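Local coordinates for protein FimX (Pseudomonas aeruginosa PAO1, PDB 3HV9) that belongs to the EAL-domain family, whose fold is a modified alpha/beta barrel built round a mixed sheet, at residues Lys220-Pro225 with Gly240-Gln245; Phe34-Ser39 with Glu46-Leu51; Val137-Glu142 with Ala167-Gly172; Pro225-Ala230 with Tyr247-Pro252. All coordinates share one frame; numbering follows the deposited sequence.

Contact 1: residues Lys220-Pro225 with Gly240-Gln245; sequences KLSIVP and GATYIQ
Leu221 meets the ring of Tyr243 at its edge. Leu221 CD1 lies near the ring plane, 4.0 Å from Tyr243 CE2, and the two side chains cross obliquely. Ser222 O lies at the same ring's edge, also near its plane. The phenol reaches on to Asp43, which bonds its OH. Ile223 and Tyr243 form a parallel pair on this face of the sheet, and Ile223 CG1 packs 3.9 Å from Tyr243 CB. On the other face Val224 CG2 touches Ala241 CB at 3.9 Å. Ser222 is turned with OG between its backbone N and carbonyl carbon (chi1 61°). That rotation brings OG to Thr242 N, which donates to it at 2.8 Å with an N-H...O angle of 160°. Ser222 O takes the next amide, Tyr243 N, at 2.8 Å. The ladder goes on with Val224 N to Tyr243 O at 2.9 Å and Gln245 N to Val224 O at 3.0 Å. Beyond it the Gln245 amide bonds Glu49 and Lys190. Gly240 has positive phi and closes helix 230-239 in a Schellman motif. Strand 221-224, that helix and strand 243-244 make a beta-alpha-beta crossover, the repeating unit of alpha/beta barrels.

Contact 2: residues Phe34-Ser39 with Glu46-Leu51; sequences FQPVIS and ENYEVL
Phe34, Tyr48, Pro36 and Val50 form the apolar side of this beta hairpin between strands 30-39 and 46-54. Phe34 CB lies 3.6 Å from Tyr48 CD1. Pro36 approaches the same ring further out, with CG 4.0 Å from Tyr48 CE1. Phe34 and Val50 lie side by side and point the same way, and Phe34 CD1 is 4.1 Å from Val50 CB. Phe34-Val50 and Pro36-Tyr48 are non-hydrogen-bonded antiparallel pairs. Helix 77-97 covers Phe34 and Val50 from outside the hairpin. The Tyr48 hydroxyl is bonded by Tyr258 N, and its ring meets Phe260 edge-to-face.

Gln35 and Glu49 form a hydrogen-bonded pair and lie on the opposite face. Gln35 N donates to Glu49 O at 2.9 Å, and Glu49 N returns a bond to Gln35 O at 3.0 Å. Glu49, Val50 and Leu51 stand where the family carries its Glu-Ala-Leu signature. Glu49 is extended, with CG anti to its backbone N (chi1 -176°), which carries the carboxylate to Lys190, His107 and Gln139. The amide of Gln35 bonds Gln250 O through NE2. The amide oxygen, Gln35 OE1, has a water at 2.8 Å, and the same water is 2.8 Å from Glu49 OE1.

Contact 3: residues Val137-Glu142 with Ala167-Gly172; sequences VFQISE and AISQFG. With GOL (glycerol), chain D.
Glycerol O2 is gripped from both strands. Gln139 NE2 donates to it at 2.6 Å, and O2 in turn donates to Ser169 OG at 2.5 Å. A weak bond links O2 to Gln170 OE1. Ser169 OG itself donates to Gln170 OE1 at 2.7 Å, which ties the two side chains together beside the glycerol. The glycerol probably came from the crystallisation liquor.

On the opposite face of the sheet Ile168 CD1 packs 4.1 Å from Ile140 CB. Ile168 CG2 reaches further along and meets Glu142 CA. The backbones run parallel, with Ile140 N bonded to Ala167 O and Ser169 N to Ile140 O. Glu142 N, at the start of helix 142-147, bonds Ser169 O at 2.9 Å.

A chi1 of -174° swings the extended Glu142 chain away from its own amide and out to Gly172. Gly172 N meets OE2 on the syn side at 2.8 Å, 33° out of the carboxylate plane. OE1 takes Cys173 N and Ser174 N, so the carboxylate holds three successive backbone amides, those of Gly172, Cys173 and Ser174. OE2 also lies close to the Phe171 ring, its plane turned 64° from the carboxylate. Ser141 is the N-cap of helix 142-147. The contact lies at the C-terminal ends of neighbouring parallel strands, where alpha/beta barrels typically have their pocket.

Contact 4: residues Pro225-Ala230 with Tyr247-Pro252; sequences PFVESA and YYLQGP
Val227 and Tyr248 are joined by a single weak backbone bond, Tyr248 N to Val227 O at 3.3 Å, between an irregular loop and residues 247-249, which have helical backbone angles without the regular bonds. The Tyr248 side chain carries most of the contact. With chi1 at -171° the ring stands off on the far side from its own amide and lies flat against the other segment. One face of the ring covers the peptide between Ser229 and Ala230. Ser229 C is 3.8 Å above the ring plane and over its centre. Ala230 N is 3.4 Å above the plane and offset toward the rim. At the far end of the ring the phenol oxygen, Tyr248 OH, touches Ala230 CB at 3.3 Å. Nearer the backbone, Tyr248 CB is 3.1 Å from Val227 O.

These are loops that follow strands 221-224 and 243-244 in the EAL domain, at the C-terminal ends of those strands. The first leads into helix 230-239. Ser229 is its N-cap, and Ser229 OG accepts from Val232 N. The tyrosine ring therefore lies over the very start of that helix.

On the inner side Leu249 CD2 comes against Val227 CB at 3.7 Å. Leu233 of helix 230-239 touches both side chains. On the outer side Glu228 is bent at its second torsion (chi2 -60°). Although its CB points away from the other segment, the carboxylate turns back to it, and Glu228 OE2 lies 3.5 Å from Tyr247 CB.

In the fold
All four contacts lie in the EAL domain. Along the chain contact 2 closes first, then contact 3. Contacts 1 and 4 follow with alternating segments and share Pro225. Contacts 1, 2 and 3 belong to one mixed sheet, whose last strand, 243-244, pairs back with its first, 30-39. Contact 1 has its centre about 12 Å from those of both contact 2 and contact 3. Contact 4 is a surface contact of loops, about 11 Å from contact 2 and about 19 Å from contact 3, centre to centre. Glu49 links contact 2 to Gln245 of contact 1 and Gln139 of contact 3, so polar side chains connect strands across the sheet.

Contact 1: residues Lys220-Pro225 with Gly240-Gln245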
loop_
_atom_site.group_PDB
_atom_site.type_symbol
_atom_site.label_atom_id
_atom_site.label_comp_id
_atom_site.label_asym_id
_atom_site.label_seq_id
_atom_site.Cartn_x
_atom_site.Cartn_y
_atom_site.Cartn_z
ATOM N N LYS A 220 3.696 -17.505 3.628
ATOM C CA LYS A 220 3.461 -16.088 3.417
ATOM C C LYS A 220 4.678 -15.319 3.894
ATOM O O LYS A 220 5.358 -15.745 4.828
ATOM C CB LYS A 220 2.212 -15.633 4.165
ATOM C CG LYS A 220 0.920 -16.244 3.655
ATOM C CD LYS A 220 0.881 -16.198 2.133
ATOM C CE LYS A 220 -0.431 -16.744 1.588
ATOM N NZ LYS A 220 -0.236 -17.323 0.221
ATOM N N LEU A 221 4.973 -14.200 3.244
ATOM C CA LEU A 221 5.993 -13.300 3.770
ATOM C C LEU A 221 5.345 -12.295 4.719
ATOM O O LEU A 221 4.411 -11.588 4.348
ATOM C CB LEU A 221 6.719 -12.582 2.641
ATOM C CG LEU A 221 7.327 -13.506 1.595
ATOM C CD1 LEU A 221 8.034 -12.682 0.550
ATOM C CD2 LEU A 221 8.287 -14.485 2.259
ATOM N N SER A 222 5.838 -12.247 5.951
ATOM C CA SER A 222 5.222 -11.441 6.987
ATOM C C SER A 222 5.797 -10.023 6.987
ATOM O O SER A 222 7.012 -9.841 6.926
ATOM C CB SER A 222 5.408 -12.111 8.352
ATOM O OG SER A 222 6.787 -12.241 8.683
ATOM N N ILE A 223 4.918 -9.022 7.034
ATOM C CA ILE A 223 5.344 -7.627 7.181
ATOM C C ILE A 223 4.776 -7.061 8.469
ATOM O O ILE A 223 3.553 -7.025 8.653
ATOM C CB ILE A 223 4.877 -6.739 6.012
ATOM C CG1 ILE A 223 5.399 -7.286 4.681
ATOM C CG2 ILE A 223 5.364 -5.307 6.206
ATOM C CD1 ILE A 223 5.158 -6.345 3.503
ATOM N N VAL A 224 5.656 -6.639 9.374
ATOM C CA VAL A 224 5.194 -6.063 10.643
ATOM C C VAL A 224 5.528 -4.577 10.709
ATOM O O VAL A 224 6.708 -4.207 10.682
ATOM C CB VAL A 224 5.790 -6.804 11.853
ATOM C CG1 VAL A 224 5.252 -6.226 13.176
ATOM C CG2 VAL A 224 5.490 -8.295 11.755
ATOM N N PRO A 225 4.483 -3.722 10.768
ATOM C CA PRO A 225 4.563 -2.251 10.783
ATOM C C PRO A 225 4.685 -1.679 12.203
ATOM O O PRO A 225 4.707 -2.449 13.162
ATOM C CB PRO A 225 3.211 -1.825 10.222
ATOM C CG PRO A 225 2.312 -3.040 10.318
ATOM C CD PRO A 225 3.091 -4.185 10.872
ATOM N N GLY A 240 10.895 -13.691 14.068
ATOM C CA GLY A 240 11.067 -14.195 12.712
ATOM C C GLY A 240 10.238 -13.502 11.644
ATOM O O GLY A 240 9.793 -14.135 10.679
ATOM N N ALA A 241 10.031 -12.199 11.813
ATOM C CA ALA A 241 9.272 -11.410 10.858
ATOM C C ALA A 241 10.107 -11.288 9.598
ATOM O O ALA A 241 11.312 -11.082 9.666
ATOM C CB ALA A 241 8.980 -10.027 11.446
ATOM N N THR A 242 9.499 -11.419 8.430
ATOM C CA THR A 242 10.341 -11.364 7.246
ATOM C C THR A 242 10.637 -9.918 6.797
ATOM O O THR A 242 11.718 -9.633 6.267
ATOM C CB THR A 242 9.883 -12.372 6.114
ATOM O OG1 THR A 242 10.136 -11.832 4.810
ATOM C CG2 THR A 242 8.437 -12.710 6.245
ATOM N N TYR A 243 9.695 -9.011 7.056
ATOM C CA TYR A 243 9.887 -7.576 6.796
ATOM C C TYR A 243 9.313 -6.744 7.943
ATOM O O TYR A 243 8.356 -7.158 8.598
ATOM C CB TYR A 243 9.181 -7.135 5.511
ATOM C CG TYR A 243 9.647 -7.786 4.226
ATOM C CD1 TYR A 243 10.661 -7.219 3.461
ATOM C CD2 TYR A 243 9.040 -8.945 3.753
ATOM C CE1 TYR A 243 11.077 -7.803 2.261
ATOM C CE2 TYR A 243 9.450 -9.537 2.560
ATOM C CZ TYR A 243 10.463 -8.962 1.819
ATOM O OH TYR A 243 10.865 -9.551 0.634
ATOM N N ILE A 244 9.887 -5.563 8.159
ATOM C CA ILE A 244 9.378 -4.606 9.144
ATOM C C ILE A 244 9.341 -3.179 8.569
ATOM O O ILE A 244 10.024 -2.872 7.595
ATOM C CB ILE A 244 10.201 -4.631 10.461
ATOM C CG1 ILE A 244 11.688 -4.452 10.170
ATOM C CG2 ILE A 244 9.943 -5.921 11.244
ATOM C CD1 ILE A 244 12.533 -4.280 11.407
ATOM N N GLN A 245 8.536 -2.313 9.167
ATOM C CA GLN A 245 8.413 -0.946 8.686
ATOM C C GLN A 245 8.088 -0.096 9.888
ATOM O O GLN A 245 7.472 -0.574 10.830
ATOM C CB GLN A 245 7.265 -0.862 7.685
ATOM C CG GLN A 245 7.106 0.478 6.970
ATOM C CD GLN A 245 5.747 0.583 6.299
ATOM O OE1 GLN A 245 4.729 0.195 6.881
ATOM N NE2 GLN A 245 5.720 1.107 5.076
#

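Contact 2: residues Phe34-Ser39 with Glu46-Leu51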
loop_
_atom_site.group_PDB
_atom_site.type_symbol
_atom_site.label_atom_id
_atom_site.label_comp_id
_atom_site.label_asym_id
_atom_site.label_seq_id
_atom_site.Cartn_x
_atom_site.Cartn_y
_atom_site.Cartn_z
ATOM N N PHE A 34 6.781 7.922 0.159
ATOM C CA PHE A 34 7.263 6.538 0.163
ATOM C C PHE A 34 7.861 6.172 1.509
ATOM O O PHE A 34 8.717 6.886 2.029
ATOM C CB PHE A 34 8.305 6.356 -0.940
ATOM C CG PHE A 34 7.853 6.876 -2.269
ATOM C CD1 PHE A 34 7.176 6.050 -3.164
ATOM C CD2 PHE A 34 8.085 8.194 -2.625
ATOM C CE1 PHE A 34 6.743 6.536 -4.398
ATOM C CE2 PHE A 34 7.648 8.688 -3.850
ATOM C CZ PHE A 34 6.980 7.853 -4.740
ATOM N N GLN A 35 7.412 5.062 2.075
ATOM C CA GLN A 35 7.955 4.588 3.335
ATOM C C GLN A 35 8.565 3.214 3.140
ATOM O O GLN A 35 7.861 2.259 2.818
ATOM C CB GLN A 35 6.891 4.529 4.435
ATOM C CG GLN A 35 7.480 4.176 5.811
ATOM C CD GLN A 35 6.527 4.499 6.963
ATOM O OE1 GLN A 35 5.318 4.526 6.777
ATOM N NE2 GLN A 35 7.075 4.745 8.156
ATOM N N PRO A 36 9.879 3.110 3.372
ATOM C CA PRO A 36 10.657 1.892 3.121
ATOM C C PRO A 36 10.093 0.703 3.868
ATOM O O PRO A 36 9.674 0.808 5.039
ATOM C CB PRO A 36 12.034 2.230 3.690
ATOM C CG PRO A 36 12.084 3.709 3.762
ATOM C CD PRO A 36 10.701 4.195 3.930
ATOM N N VAL A 37 10.077 -0.433 3.193
ATOM C CA VAL A 37 9.832 -1.691 3.881
ATOM C C VAL A 37 11.187 -2.409 4.001
ATOM O O VAL A 37 11.869 -2.649 3.013
ATOM C CB VAL A 37 8.769 -2.525 3.150
ATOM C CG1 VAL A 37 8.620 -3.902 3.797
ATOM C CG2 VAL A 37 7.437 -1.775 3.144
ATOM N N ILE A 38 11.589 -2.714 5.223
ATOM C CA ILE A 38 12.933 -3.207 5.488
ATOM C C ILE A 38 12.928 -4.726 5.526
ATOM O O ILE A 38 12.079 -5.337 6.193
ATOM C CB ILE A 38 13.460 -2.650 6.852
ATOM C CG1 ILE A 38 14.074 -1.262 6.657
ATOM C CG2 ILE A 38 14.497 -3.589 7.489
ATOM C CD1 ILE A 38 13.066 -0.185 6.287
ATOM N N SER A 39 13.881 -5.330 4.821
ATOM C CA SER A 39 13.969 -6.789 4.719
ATOM C C SER A 39 14.895 -7.330 5.785
ATOM O O SER A 39 16.033 -6.866 5.915
ATOM C CB SER A 39 14.525 -7.186 3.344
ATOM O OG SER A 39 15.136 -8.463 3.400
ATOM N N GLU A 46 14.574 -2.981 -3.242
ATOM C CA GLU A 46 14.297 -1.765 -2.504
ATOM C C GLU A 46 12.774 -1.606 -2.404
ATOM O O GLU A 46 12.152 -1.013 -3.286
ATOM C CB GLU A 46 14.905 -0.561 -3.239
ATOM C CG GLU A 46 16.423 -0.513 -3.208
ATOM C CD GLU A 46 16.979 0.671 -3.979
ATOM O OE1 GLU A 46 16.189 1.365 -4.658
ATOM O OE2 GLU A 46 18.203 0.906 -3.906
ATOM N N ASN A 47 12.179 -2.161 -1.346
ATOM C CA ASN A 47 10.733 -2.122 -1.135
ATOM C C ASN A 47 10.229 -0.829 -0.490
ATOM O O ASN A 47 10.672 -0.467 0.597
ATOM C CB ASN A 47 10.309 -3.298 -0.250
ATOM C CG ASN A 47 10.650 -4.652 -0.861
ATOM O OD1 ASN A 47 11.487 -5.391 -0.340
ATOM N ND2 ASN A 47 9.997 -4.979 -1.960
ATOM N N TYR A 48 9.296 -0.149 -1.154
ATOM C CA TYR A 48 8.636 1.017 -0.585
ATOM C C TYR A 48 7.132 0.882 -0.661
ATOM O O TYR A 48 6.595 0.398 -1.665
ATOM C CB TYR A 48 8.973 2.253 -1.374
ATOM C CG TYR A 48 10.378 2.776 -1.255
ATOM C CD1 TYR A 48 10.685 3.761 -0.321
ATOM C CD2 TYR A 48 11.385 2.339 -2.112
ATOM C CE1 TYR A 48 11.971 4.291 -0.223
ATOM C CE2 TYR A 48 12.680 2.866 -2.033
ATOM C CZ TYR A 48 12.957 3.843 -1.084
ATOM O OH TYR A 48 14.206 4.385 -0.969
ATOM N N GLU A 49 6.450 1.334 0.388
ATOM C CA GLU A 49 4.998 1.482 0.348
ATOM C C GLU A 49 4.716 2.898 -0.110
ATOM O O GLU A 49 5.367 3.839 0.353
ATOM C CB GLU A 49 4.379 1.267 1.729
ATOM C CG GLU A 49 2.842 1.324 1.730
ATOM C CD GLU A 49 2.261 1.271 3.129
ATOM O OE1 GLU A 49 3.060 1.284 4.100
ATOM O OE2 GLU A 49 1.016 1.209 3.263
ATOM N N VAL A 50 3.776 3.060 -1.035
ATOM C CA VAL A 50 3.394 4.411 -1.433
ATOM C C VAL A 50 2.179 4.939 -0.675
ATOM O O VAL A 50 1.241 4.211 -0.349
ATOM C CB VAL A 50 3.381 4.643 -2.983
ATOM C CG1 VAL A 50 3.589 3.360 -3.729
ATOM C CG2 VAL A 50 2.152 5.425 -3.447
ATOM N N LEU A 51 2.265 6.214 -0.326
ATOM C CA LEU A 51 1.276 6.862 0.523
ATOM C C LEU A 51 0.815 8.128 -0.186
ATOM O O LEU A 51 1.591 8.799 -0.863
ATOM C CB LEU A 51 1.890 7.195 1.885
ATOM C CG LEU A 51 2.366 6.005 2.740
ATOM C CD1 LEU A 51 2.996 6.487 4.031
ATOM C CD2 LEU A 51 1.229 5.037 3.072
HETATM O O HOH W 1 2.948 3.089 6.177
#

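Contact 3: residues Val137-Glu142 with Ala167-Gly172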
loop_
_atom_site.group_PDB
_atom_site.type_symbol
_atom_site.label_atom_id
_atom_site.label_comp_id
_atom_site.label_asym_id
_atom_site.label_seq_id
_atom_site.Cartn_x
_atom_site.Cartn_y
_atom_site.Cartn_z
ATOM N N VAL A 137 3.291 -4.435 -6.037
ATOM C CA VAL A 137 2.532 -5.241 -5.083
ATOM C C VAL A 137 1.299 -4.452 -4.670
ATOM O O VAL A 137 1.402 -3.340 -4.139
ATOM C CB VAL A 137 3.328 -5.554 -3.784
ATOM C CG1 VAL A 137 2.489 -6.388 -2.857
ATOM C CG2 VAL A 137 4.663 -6.235 -4.078
ATOM N N PHE A 138 0.132 -5.013 -4.926
ATOM C CA PHE A 138 -1.100 -4.340 -4.596
ATOM C C PHE A 138 -1.558 -4.774 -3.240
ATOM O O PHE A 138 -1.557 -5.960 -2.925
ATOM C CB PHE A 138 -2.156 -4.622 -5.637
ATOM C CG PHE A 138 -1.862 -3.970 -6.944
ATOM C CD1 PHE A 138 -2.288 -2.679 -7.195
ATOM C CD2 PHE A 138 -1.119 -4.632 -7.906
ATOM C CE1 PHE A 138 -2.001 -2.064 -8.398
ATOM C CE2 PHE A 138 -0.818 -4.025 -9.107
ATOM C CZ PHE A 138 -1.269 -2.738 -9.358
ATOM N N GLN A 139 -1.961 -3.795 -2.442
ATOM C CA GLN A 139 -2.175 -4.009 -1.024
ATOM C C GLN A 139 -3.627 -3.757 -0.706
ATOM O O GLN A 139 -4.148 -2.650 -0.923
ATOM C CB GLN A 139 -1.265 -3.059 -0.233
ATOM C CG GLN A 139 -1.359 -3.153 1.287
ATOM C CD GLN A 139 -0.237 -2.378 1.963
ATOM O OE1 GLN A 139 0.936 -2.712 1.815
ATOM N NE2 GLN A 139 -0.596 -1.337 2.708
ATOM N N ILE A 140 -4.282 -4.789 -0.182
ATOM C CA ILE A 140 -5.706 -4.720 0.123
ATOM C C ILE A 140 -5.959 -4.946 1.609
ATOM O O ILE A 140 -5.455 -5.906 2.191
ATOM C CB ILE A 140 -6.485 -5.776 -0.692
ATOM C CG1 ILE A 140 -6.186 -5.603 -2.179
ATOM C CG2 ILE A 140 -7.972 -5.638 -0.449
ATOM C CD1 ILE A 140 -6.306 -6.894 -2.990
ATOM N N SER A 141 -6.746 -4.072 2.222
ATOM C CA SER A 141 -6.997 -4.193 3.646
ATOM C C SER A 141 -7.843 -5.426 3.937
ATOM O O SER A 141 -8.738 -5.789 3.160
ATOM C CB SER A 141 -7.657 -2.929 4.199
ATOM O OG SER A 141 -9.054 -2.957 4.001
ATOM N N GLU A 142 -7.549 -6.071 5.061
ATOM C CA GLU A 142 -8.265 -7.276 5.468
ATOM C C GLU A 142 -9.764 -7.070 5.405
ATOM O O GLU A 142 -10.481 -7.865 4.805
ATOM C CB GLU A 142 -7.881 -7.692 6.887
ATOM C CG GLU A 142 -8.500 -9.015 7.292
ATOM C CD GLU A 142 -7.902 -9.580 8.558
ATOM O OE1 GLU A 142 -8.299 -9.138 9.662
ATOM O OE2 GLU A 142 -7.047 -10.485 8.436
ATOM N N ALA A 167 -0.870 -8.159 -1.480
ATOM C CA ALA A 167 -0.735 -8.254 -0.029
ATOM C C ALA A 167 -2.040 -7.927 0.659
ATOM O O ALA A 167 -2.854 -7.160 0.141
ATOM C CB ALA A 167 0.355 -7.312 0.472
ATOM N N ILE A 168 -2.230 -8.510 1.837
ATOM C CA ILE A 168 -3.323 -8.110 2.714
ATOM C C ILE A 168 -2.735 -7.354 3.899
ATOM O O ILE A 168 -1.794 -7.818 4.544
ATOM C CB ILE A 168 -4.139 -9.325 3.208
ATOM C CG1 ILE A 168 -4.630 -10.138 2.007
ATOM C CG2 ILE A 168 -5.336 -8.874 4.029
ATOM C CD1 ILE A 168 -5.387 -9.308 1.005
ATOM N N SER A 169 -3.279 -6.179 4.172
ATOM C CA SER A 169 -2.774 -5.357 5.254
ATOM C C SER A 169 -3.776 -5.396 6.391
ATOM O O SER A 169 -4.913 -5.844 6.205
ATOM C CB SER A 169 -2.566 -3.930 4.772
ATOM O OG SER A 169 -3.770 -3.444 4.222
ATOM N N GLN A 170 -3.347 -4.935 7.560
ATOM C CA GLN A 170 -4.177 -4.951 8.769
ATOM C C GLN A 170 -4.717 -6.348 9.055
ATOM O O GLN A 170 -5.856 -6.538 9.499
ATOM C CB GLN A 170 -5.286 -3.926 8.650
ATOM C CG GLN A 170 -4.735 -2.560 8.339
ATOM C CD GLN A 170 -5.471 -1.930 7.197
ATOM O OE1 GLN A 170 -5.011 -1.977 6.049
ATOM N NE2 GLN A 170 -6.647 -1.366 7.486
ATOM N N PHE A 171 -3.858 -7.325 8.796
ATOM C CA PHE A 171 -4.210 -8.722 8.935
ATOM C C PHE A 171 -4.380 -9.146 10.376
ATOM O O PHE A 171 -3.615 -8.726 11.249
ATOM C CB PHE A 171 -3.135 -9.595 8.306
ATOM C CG PHE A 171 -3.503 -11.046 8.258
ATOM C CD1 PHE A 171 -4.399 -11.512 7.306
ATOM C CD2 PHE A 171 -2.968 -11.945 9.168
ATOM C CE1 PHE A 171 -4.745 -12.851 7.252
ATOM C CE2 PHE A 171 -3.310 -13.279 9.125
ATOM C CZ PHE A 171 -4.204 -13.738 8.161
ATOM N N GLY A 172 -5.386 -9.986 10.610
ATOM C CA GLY A 172 -5.526 -10.687 11.871
ATOM C C GLY A 172 -6.581 -10.179 12.834
ATOM O O GLY A 172 -6.621 -10.613 13.986
HETATM C C1 GOL D . -4.691 0.624 3.761
HETATM O O1 GOL D . -3.662 1.089 4.617
HETATM C C2 GOL D . -4.299 -0.719 3.135
HETATM O O2 GOL D . -3.035 -1.082 3.635
HETATM C C3 GOL D . -4.236 -0.671 1.602
HETATM O O3 GOL D . -5.457 -0.215 1.044
#

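Contact 4: residues Pro225-Ala230 with Tyr247-Pro252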
loop_
_atom_site.group_PDB
_atom_site.type_symbol
_atom_site.label_atom_id
_atom_site.label_comp_id
_atom_site.label_asym_id
_atom_site.label_seq_id
_atom_site.Cartn_x
_atom_site.Cartn_y
_atom_site.Cartn_z
ATOM N N PRO A 225 4.483 -3.722 10.768
ATOM C CA PRO A 225 4.563 -2.251 10.783
ATOM C C PRO A 225 4.685 -1.679 12.203
ATOM O O PRO A 225 4.707 -2.449 13.162
ATOM C CB PRO A 225 3.211 -1.825 10.222
ATOM C CG PRO A 225 2.312 -3.040 10.318
ATOM C CD PRO A 225 3.091 -4.185 10.872
ATOM N N PHE A 226 4.732 -0.349 12.308
ATOM C CA PHE A 226 4.734 0.402 13.581
ATOM C C PHE A 226 5.922 0.083 14.455
ATOM O O PHE A 226 5.798 -0.008 15.671
ATOM C CB PHE A 226 3.427 0.235 14.372
ATOM C CG PHE A 226 2.253 0.942 13.745
ATOM C CD1 PHE A 226 2.092 2.316 13.895
ATOM C CD2 PHE A 226 1.315 0.232 12.993
ATOM C CE1 PHE A 226 1.012 2.971 13.310
ATOM C CE2 PHE A 226 0.234 0.874 12.399
ATOM C CZ PHE A 226 0.082 2.249 12.554
ATOM N N VAL A 227 7.073 -0.108 13.821
ATOM C CA VAL A 227 8.314 -0.263 14.555
ATOM C C VAL A 227 8.770 1.111 15.014
ATOM O O VAL A 227 9.216 1.927 14.201
ATOM C CB VAL A 227 9.395 -0.934 13.693
ATOM C CG1 VAL A 227 10.706 -1.042 14.466
ATOM C CG2 VAL A 227 8.921 -2.308 13.269
ATOM N N GLU A 228 8.636 1.378 16.315
ATOM C CA GLU A 228 8.928 2.715 16.819
ATOM C C GLU A 228 10.132 2.725 17.756
ATOM O O GLU A 228 10.531 3.779 18.240
ATOM C CB GLU A 228 7.693 3.325 17.515
ATOM C CG GLU A 228 6.373 3.217 16.719
ATOM C CD GLU A 228 6.424 3.920 15.358
ATOM O OE1 GLU A 228 5.516 3.718 14.520
ATOM O OE2 GLU A 228 7.367 4.688 15.125
ATOM N N SER A 229 10.720 1.557 17.998
ATOM C CA SER A 229 11.829 1.453 18.941
ATOM C C SER A 229 12.744 0.259 18.647
ATOM O O SER A 229 12.358 -0.704 17.957
ATOM C CB SER A 229 11.292 1.326 20.376
ATOM O OG SER A 229 10.639 0.075 20.544
ATOM N N ALA A 230 13.958 0.334 19.193
ATOM C CA ALA A 230 14.923 -0.750 19.110
ATOM C C ALA A 230 14.330 -1.973 19.781
ATOM O O ALA A 230 14.446 -3.102 19.300
ATOM C CB ALA A 230 16.196 -0.350 19.802
ATOM N N TYR A 247 8.531 4.355 11.563
ATOM C CA TYR A 247 9.268 5.616 11.581
ATOM C C TYR A 247 10.711 5.431 12.085
ATOM O O TYR A 247 11.636 6.059 11.576
ATOM C CB TYR A 247 8.548 6.648 12.444
ATOM C CG TYR A 247 8.853 8.066 12.022
ATOM C CD1 TYR A 247 9.930 8.774 12.568
ATOM C CD2 TYR A 247 8.074 8.694 11.063
ATOM C CE1 TYR A 247 10.208 10.081 12.158
ATOM C CE2 TYR A 247 8.340 9.980 10.652
ATOM C CZ TYR A 247 9.396 10.676 11.194
ATOM O OH TYR A 247 9.627 11.965 10.754
ATOM N N TYR A 248 10.882 4.567 13.086
ATOM C CA TYR A 248 12.200 4.246 13.651
ATOM C C TYR A 248 13.191 3.832 12.553
ATOM O O TYR A 248 14.360 4.213 12.576
ATOM C CB TYR A 248 12.053 3.117 14.685
ATOM C CG TYR A 248 13.302 2.855 15.488
ATOM C CD1 TYR A 248 14.204 1.870 15.105
ATOM C CD2 TYR A 248 13.581 3.597 16.634
ATOM C CE1 TYR A 248 15.355 1.634 15.839
ATOM C CE2 TYR A 248 14.732 3.369 17.368
ATOM C CZ TYR A 248 15.614 2.383 16.964
ATOM O OH TYR A 248 16.759 2.151 17.691
ATOM N N LEU A 249 12.715 3.066 11.574
ATOM C CA LEU A 249 13.547 2.734 10.414
ATOM C C LEU A 249 13.631 3.947 9.478
ATOM O O LEU A 249 14.723 4.434 9.164
ATOM C CB LEU A 249 13.001 1.510 9.668
ATOM C CG LEU A 249 12.967 0.115 10.318
ATOM C CD1 LEU A 249 13.929 -0.008 11.495
ATOM C CD2 LEU A 249 11.574 -0.293 10.745
ATOM N N GLN A 250 12.477 4.410 9.006
ATOM C CA GLN A 250 12.372 5.694 8.298
ATOM C C GLN A 250 10.894 6.001 8.137
ATOM O O GLN A 250 10.072 5.086 8.018
ATOM C CB GLN A 250 13.049 5.672 6.932
ATOM C CG GLN A 250 13.345 7.080 6.390
ATOM C CD GLN A 250 13.270 7.175 4.867
ATOM O OE1 GLN A 250 12.183 7.271 4.295
ATOM N NE2 GLN A 250 14.424 7.164 4.207
ATOM N N GLY A 251 10.545 7.281 8.172
ATOM C CA GLY A 251 9.158 7.668 8.007
ATOM C C GLY A 251 8.878 7.870 6.529
ATOM O O GLY A 251 9.757 7.632 5.695
ATOM N N PRO A 252 7.655 8.309 6.195
ATOM C CA PRO A 252 7.299 8.602 4.805
ATOM C C PRO A 252 8.174 9.744 4.317
ATOM O O PRO A 252 8.451 10.653 5.091
ATOM C CB PRO A 252 5.853 9.100 4.912
ATOM C CG PRO A 252 5.362 8.629 6.272
ATOM C CD PRO A 252 6.565 8.624 7.136
#